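Local coordinates for protein Isomerase/lactonizing enzyme (Agrobacterium fabrum str. C58, PDB 2NQL) that binds a sodium ion in this crystal structure and belongs to the mandelate racemase/muconate lactonizing enzyme family of the enolase superfamily, its precise function being unassigned, at residues V53-T58 and L123-I128; F323-L328 and L373-S378. One frame throughout, in Å; residues are numbered along the deposited sequence.

Contact 1. Residues V53-T58 and L123-I128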
loop_
_atom_site.group_PDB
_atom_site.type_symbol
_atom_site.label_atom_id
_atom_site.label_comp_id
_atom_site.label_asym_id
_atom_site.label_seq_id
_atom_site.Cartn_x
_atom_site.Cartn_y
_atom_site.Cartn_z
ATOM N N VAL A 53 -6.191 3.530 16.054
ATOM C CA VAL A 53 -7.019 2.325 16.094
ATOM C C VAL A 53 -6.421 1.365 17.092
ATOM O O VAL A 53 -5.231 1.073 17.009
ATOM C CB VAL A 53 -7.078 1.630 14.688
ATOM C CG1 VAL A 53 -7.661 0.172 14.810
ATOM C CG2 VAL A 53 -7.928 2.472 13.724
ATOM N N LEU A 54 -7.242 0.870 18.013
ATOM C CA LEU A 54 -6.796 -0.087 19.027
ATOM C C LEU A 54 -7.433 -1.448 18.770
ATOM O O LEU A 54 -8.595 -1.518 18.345
ATOM C CB LEU A 54 -7.220 0.398 20.423
ATOM C CG LEU A 54 -6.373 1.559 20.963
ATOM C CD1 LEU A 54 -7.138 2.257 22.080
ATOM C CD2 LEU A 54 -5.079 0.984 21.504
ATOM N N VAL A 55 -6.693 -2.519 19.056
ATOM C CA VAL A 55 -7.261 -3.885 18.938
ATOM C C VAL A 55 -7.135 -4.602 20.279
ATOM O O VAL A 55 -6.056 -4.620 20.855
ATOM C CB VAL A 55 -6.532 -4.711 17.833
ATOM C CG1 VAL A 55 -6.971 -6.181 17.883
ATOM C CG2 VAL A 55 -6.861 -4.129 16.455
ATOM N N ARG A 56 -8.246 -5.127 20.786
ATOM C CA ARG A 56 -8.228 -6.036 21.934
ATOM C C ARG A 56 -8.449 -7.462 21.444
ATOM O O ARG A 56 -9.483 -7.749 20.804
ATOM C CB ARG A 56 -9.315 -5.673 22.928
ATOM C CG ARG A 56 -9.330 -6.588 24.181
ATOM C CD ARG A 56 -10.227 -6.056 25.300
ATOM N NE ARG A 56 -11.631 -5.908 24.916
ATOM C CZ ARG A 56 -12.492 -5.099 25.523
ATOM N NH1 ARG A 56 -12.112 -4.353 26.569
ATOM N NH2 ARG A 56 -13.739 -5.047 25.113
ATOM N N MET A 57 -7.482 -8.315 21.771
ATOM C CA MET A 57 -7.428 -9.700 21.323
ATOM C C MET A 57 -7.461 -10.567 22.572
ATOM O O MET A 57 -6.669 -10.357 23.501
ATOM C CB MET A 57 -6.133 -9.934 20.544
ATOM C CG MET A 57 -6.090 -11.274 19.762
ATOM S SD MET A 57 -4.577 -11.524 18.853
ATOM C CE MET A 57 -4.843 -10.414 17.447
ATOM N N THR A 58 -8.381 -11.525 22.613
ATOM C CA THR A 58 -8.588 -12.311 23.843
ATOM C C THR A 58 -8.499 -13.801 23.507
ATOM O O THR A 58 -9.054 -14.228 22.519
ATOM C CB THR A 58 -9.941 -11.993 24.515
ATOM O OG1 THR A 58 -10.039 -10.577 24.693
ATOM C CG2 THR A 58 -10.052 -12.667 25.906
ATOM N N LEU A 123 -2.203 -5.346 9.939
ATOM C CA LEU A 123 -1.371 -6.459 10.380
ATOM C C LEU A 123 -0.523 -6.065 11.576
ATOM O O LEU A 123 -0.318 -6.873 12.468
ATOM C CB LEU A 123 -0.499 -6.987 9.265
ATOM C CG LEU A 123 -1.179 -7.517 7.979
ATOM C CD1 LEU A 123 -0.117 -8.154 7.041
ATOM C CD2 LEU A 123 -2.321 -8.497 8.301
ATOM N N ALA A 124 -0.062 -4.816 11.588
ATOM C CA ALA A 124 0.761 -4.296 12.684
ATOM C C ALA A 124 0.004 -4.368 14.010
ATOM O O ALA A 124 0.545 -4.868 15.031
ATOM C CB ALA A 124 1.205 -2.841 12.365
ATOM N N ALA A 125 -1.244 -3.899 14.011
ATOM C CA ALA A 125 -2.052 -3.957 15.220
ATOM C C ALA A 125 -2.285 -5.391 15.725
ATOM O O ALA A 125 -2.167 -5.671 16.926
ATOM C CB ALA A 125 -3.361 -3.191 15.048
ATOM N N LEU A 126 -2.585 -6.309 14.807
ATOM C CA LEU A 126 -2.789 -7.705 15.173
ATOM C C LEU A 126 -1.515 -8.362 15.686
ATOM O O LEU A 126 -1.574 -9.182 16.589
ATOM C CB LEU A 126 -3.316 -8.490 13.949
ATOM C CG LEU A 126 -4.695 -8.004 13.492
ATOM C CD1 LEU A 126 -5.089 -8.645 12.109
ATOM C CD2 LEU A 126 -5.852 -8.197 14.534
ATOM N N ASP A 127 -0.392 -7.991 15.080
ATOM C CA ASP A 127 0.914 -8.573 15.414
ATOM C C ASP A 127 1.335 -8.129 16.829
ATOM O O ASP A 127 1.800 -8.942 17.640
ATOM C CB ASP A 127 1.957 -8.164 14.376
ATOM C CG ASP A 127 3.319 -8.815 14.614
ATOM O OD1 ASP A 127 3.511 -9.993 14.227
ATOM O OD2 ASP A 127 4.209 -8.137 15.172
ATOM N N ILE A 128 1.134 -6.850 17.131
ATOM C CA ILE A 128 1.453 -6.340 18.477
ATOM C C ILE A 128 0.585 -7.059 19.548
ATOM O O ILE A 128 1.106 -7.537 20.557
ATOM C CB ILE A 128 1.279 -4.788 18.539
ATOM C CG1 ILE A 128 2.311 -4.115 17.616
ATOM C CG2 ILE A 128 1.395 -4.306 20.037
ATOM C CD1 ILE A 128 2.025 -2.633 17.297
#

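Contact 2. Residues F323-L328 and L373-S378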
loop_
_atom_site.group_PDB
_atom_site.type_symbol
_atom_site.label_atom_id
_atom_site.label_comp_id
_atom_site.label_asym_id
_atom_site.label_seq_id
_atom_site.Cartn_x
_atom_site.Cartn_y
_atom_site.Cartn_z
ATOM N N PHE A 323 1.330 1.013 20.575
ATOM C CA PHE A 323 2.412 0.816 19.619
ATOM C C PHE A 323 3.755 1.441 19.991
ATOM O O PHE A 323 4.791 0.931 19.596
ATOM C CB PHE A 323 2.019 1.005 18.141
ATOM C CG PHE A 323 1.637 2.428 17.744
ATOM C CD1 PHE A 323 2.577 3.464 17.713
ATOM C CD2 PHE A 323 0.349 2.694 17.297
ATOM C CE1 PHE A 323 2.207 4.766 17.285
ATOM C CE2 PHE A 323 -0.043 3.980 16.881
ATOM C CZ PHE A 323 0.891 5.015 16.867
ATOM N N LEU A 324 3.737 2.509 20.784
ATOM C CA LEU A 324 5.017 3.028 21.275
ATOM C C LEU A 324 5.691 2.007 22.217
ATOM O O LEU A 324 6.881 1.756 22.098
ATOM C CB LEU A 324 4.843 4.372 21.982
ATOM C CG LEU A 324 6.154 4.948 22.544
ATOM C CD1 LEU A 324 7.179 5.182 21.453
ATOM C CD2 LEU A 324 5.839 6.243 23.303
ATOM N N ALA A 325 4.924 1.430 23.134
ATOM C CA ALA A 325 5.459 0.416 24.028
ATOM C C ALA A 325 6.014 -0.768 23.241
ATOM O O ALA A 325 7.110 -1.242 23.531
ATOM C CB ALA A 325 4.425 -0.042 25.004
ATOM N N ALA A 326 5.266 -1.207 22.223
ATOM C CA ALA A 326 5.779 -2.197 21.256
ATOM C C ALA A 326 7.095 -1.780 20.609
ATOM O O ALA A 326 8.021 -2.598 20.537
ATOM C CB ALA A 326 4.706 -2.511 20.203
ATOM N N SER A 327 7.196 -0.516 20.163
ATOM C CA SER A 327 8.430 0.009 19.581
ATOM C C SER A 327 9.594 -0.126 20.577
ATOM O O SER A 327 10.675 -0.560 20.190
ATOM C CB SER A 327 8.294 1.480 19.141
ATOM O OG SER A 327 9.439 1.877 18.382
ATOM N N LEU A 328 9.368 0.264 21.830
ATOM C CA LEU A 328 10.424 0.176 22.848
ATOM C C LEU A 328 10.868 -1.277 23.057
ATOM O O LEU A 328 12.069 -1.549 23.040
ATOM C CB LEU A 328 9.975 0.807 24.183
ATOM C CG LEU A 328 9.479 2.253 24.177
ATOM C CD1 LEU A 328 9.328 2.720 25.613
ATOM C CD2 LEU A 328 10.401 3.190 23.391
ATOM N N LEU A 373 3.484 -6.836 26.460
ATOM C CA LEU A 373 3.756 -5.464 26.096
ATOM C C LEU A 373 4.205 -4.641 27.317
ATOM O O LEU A 373 5.054 -3.741 27.192
ATOM C CB LEU A 373 2.472 -4.907 25.485
ATOM C CG LEU A 373 2.498 -3.633 24.676
ATOM C CD1 LEU A 373 3.356 -3.816 23.448
ATOM C CD2 LEU A 373 1.046 -3.298 24.324
ATOM N N GLY A 374 3.630 -4.954 28.483
ATOM C CA GLY A 374 3.953 -4.254 29.736
ATOM C C GLY A 374 3.082 -3.026 29.983
ATOM O O GLY A 374 3.215 -2.360 31.021
ATOM N N VAL A 375 2.216 -2.688 29.014
ATOM C CA VAL A 375 1.238 -1.615 29.192
ATOM C C VAL A 375 -0.096 -2.095 28.650
ATOM O O VAL A 375 -0.128 -3.053 27.881
ATOM C CB VAL A 375 1.640 -0.241 28.507
ATOM C CG1 VAL A 375 3.055 0.247 28.944
ATOM C CG2 VAL A 375 1.541 -0.318 26.978
ATOM N N ARG A 376 -1.173 -1.424 29.055
ATOM C CA ARG A 376 -2.523 -1.637 28.483
ATOM C C ARG A 376 -3.291 -0.314 28.629
ATOM O O ARG A 376 -2.866 0.559 29.403
ATOM C CB ARG A 376 -3.240 -2.757 29.246
ATOM C CG ARG A 376 -3.526 -2.389 30.700
ATOM C CD ARG A 376 -4.415 -3.386 31.376
ATOM N NE ARG A 376 -4.846 -2.914 32.697
ATOM C CZ ARG A 376 -5.359 -3.701 33.632
ATOM N NH1 ARG A 376 -5.498 -5.004 33.394
ATOM N NH2 ARG A 376 -5.722 -3.182 34.800
ATOM N N PRO A 377 -4.410 -0.138 27.900
ATOM C CA PRO A 377 -5.229 1.043 28.146
ATOM C C PRO A 377 -5.693 1.095 29.593
ATOM O O PRO A 377 -6.004 0.061 30.204
ATOM C CB PRO A 377 -6.421 0.854 27.187
ATOM C CG PRO A 377 -5.791 0.036 26.028
ATOM C CD PRO A 377 -4.980 -0.968 26.811
ATOM N N SER A 378 -5.643 2.296 30.164
ATOM C CA SER A 378 -6.105 2.489 31.537
ATOM C C SER A 378 -7.629 2.434 31.570
ATOM O O SER A 378 -8.300 2.490 30.520
ATOM C CB SER A 378 -5.619 3.850 32.062
ATOM O OG SER A 378 -6.238 4.911 31.326
#

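Contact 1. Residues V53-T58 and L123-I128
The carbonyl O of Leu126 is the polar atom that a side chain of strand residues 53-58 meets most closely: the terminal methyl CE of Met57 lies 3.6 Å from this O, a van der Waals contact on a backbone group. The same methyl also touches the Leu126 side chain, with Met57 CE 3.8 Å from Leu126 CD2 and the two chains crossing at about a right angle. Met57 gets there by leaving the strand with CG opposite its backbone N (chi1 -168°) and then bending at the thioether (chi3 -76°), which lays CE against the helix. Two residues earlier, Val55 splits its methyls between neighbouring helix residues. Its CG2 rests 3.9 Å from Ala125 CB, while CG1 is 4.1 Å from Leu126 CD2. Thus CD2 of Leu126 serves both strand side chains, and the small Ala125 sits where the backbones come nearest, with its CA 6.4 Å from that of Val55. Leu54 and Arg56 alternate onto the other face of the strand, where Arg56 forms a salt bridge with Glu9. Ile82 and Leu86 of helix 75-90 extend the apolar layer beside Val55 and Leu126. Residues 123-128 cross strand residues 53-58 at -39°, and helix 117-138 thereby covers one face of the antiparallel sheet, the alpha+beta arrangement of the enolase-superfamily N-terminal domain.

Contact 2. Residues F323-L328 and L373-S378
Leu373 and Val375 approach helix residues 323-328 from the loop side, and the methyl of Ala325 faces both of their branched side chains. Val375 presents CG2 to it, 3.5 Å from Ala325 CB, whereas Leu373 offers its branch point, with CG 4.1 Å from the same CB. The Leu373 side chain then continues along the helix surface: its CD1 lies 3.7 Å from Ala326 CB and 3.5 Å from Ala326 N, covering the backbone as well as the methyl. This reach follows from a first torsion that carries CG opposite the backbone N (chi1 -164°), after which CD1 is turned onto Ala326. In Val375 a chi1 of -54° sets CG1 opposite the carbonyl carbon and leaves CG2, between N and the carbonyl carbon, facing Ala325. Helix 322-331 lies between strands 311-312 and 340-342 of the modified TIM barrel that forms the C-terminal domain, and Ser327, directed away from the loop, hydrogen-bonds through OG to His340 on the latter strand. Residues 373-378 belong to the segment leading out of the barrel toward the C-terminal strand 386-387. Between the two apolar residues the chain turns at Gly374, whose positive phi of 89° sends Val375 back toward the helix. The loop backbone is also held on both sides of the Leu373 residue, as its N hydrogen-bonds to Asp132 OD1 and its O accepts from Gln329 NE2, the latter on the same helix that Leu373 packs against.

How the contacts relate
Contacts 1 and 2 are both buried and apolar, with centres about 11 Å apart, yet they fall in different domains. Contact 1 joins a helix to an open antiparallel sheet, whereas contact 2 sets a loop against a barrel helix and depends on shorter side chains, two alanines lying under a leucine and a valine. Ile128, on the same helix as Ala125 and Leu126 but not touching strand residues 53-58, carries the link: its CD1 lies 3.7 Å from Phe323 CB, and its CG2 packs on both Ala326 and Leu373. Helix 117-138 therefore meets the sheet through Ala125 and Leu126 and the barrel domain through Ile128, making the domain interface a continuation of both cores.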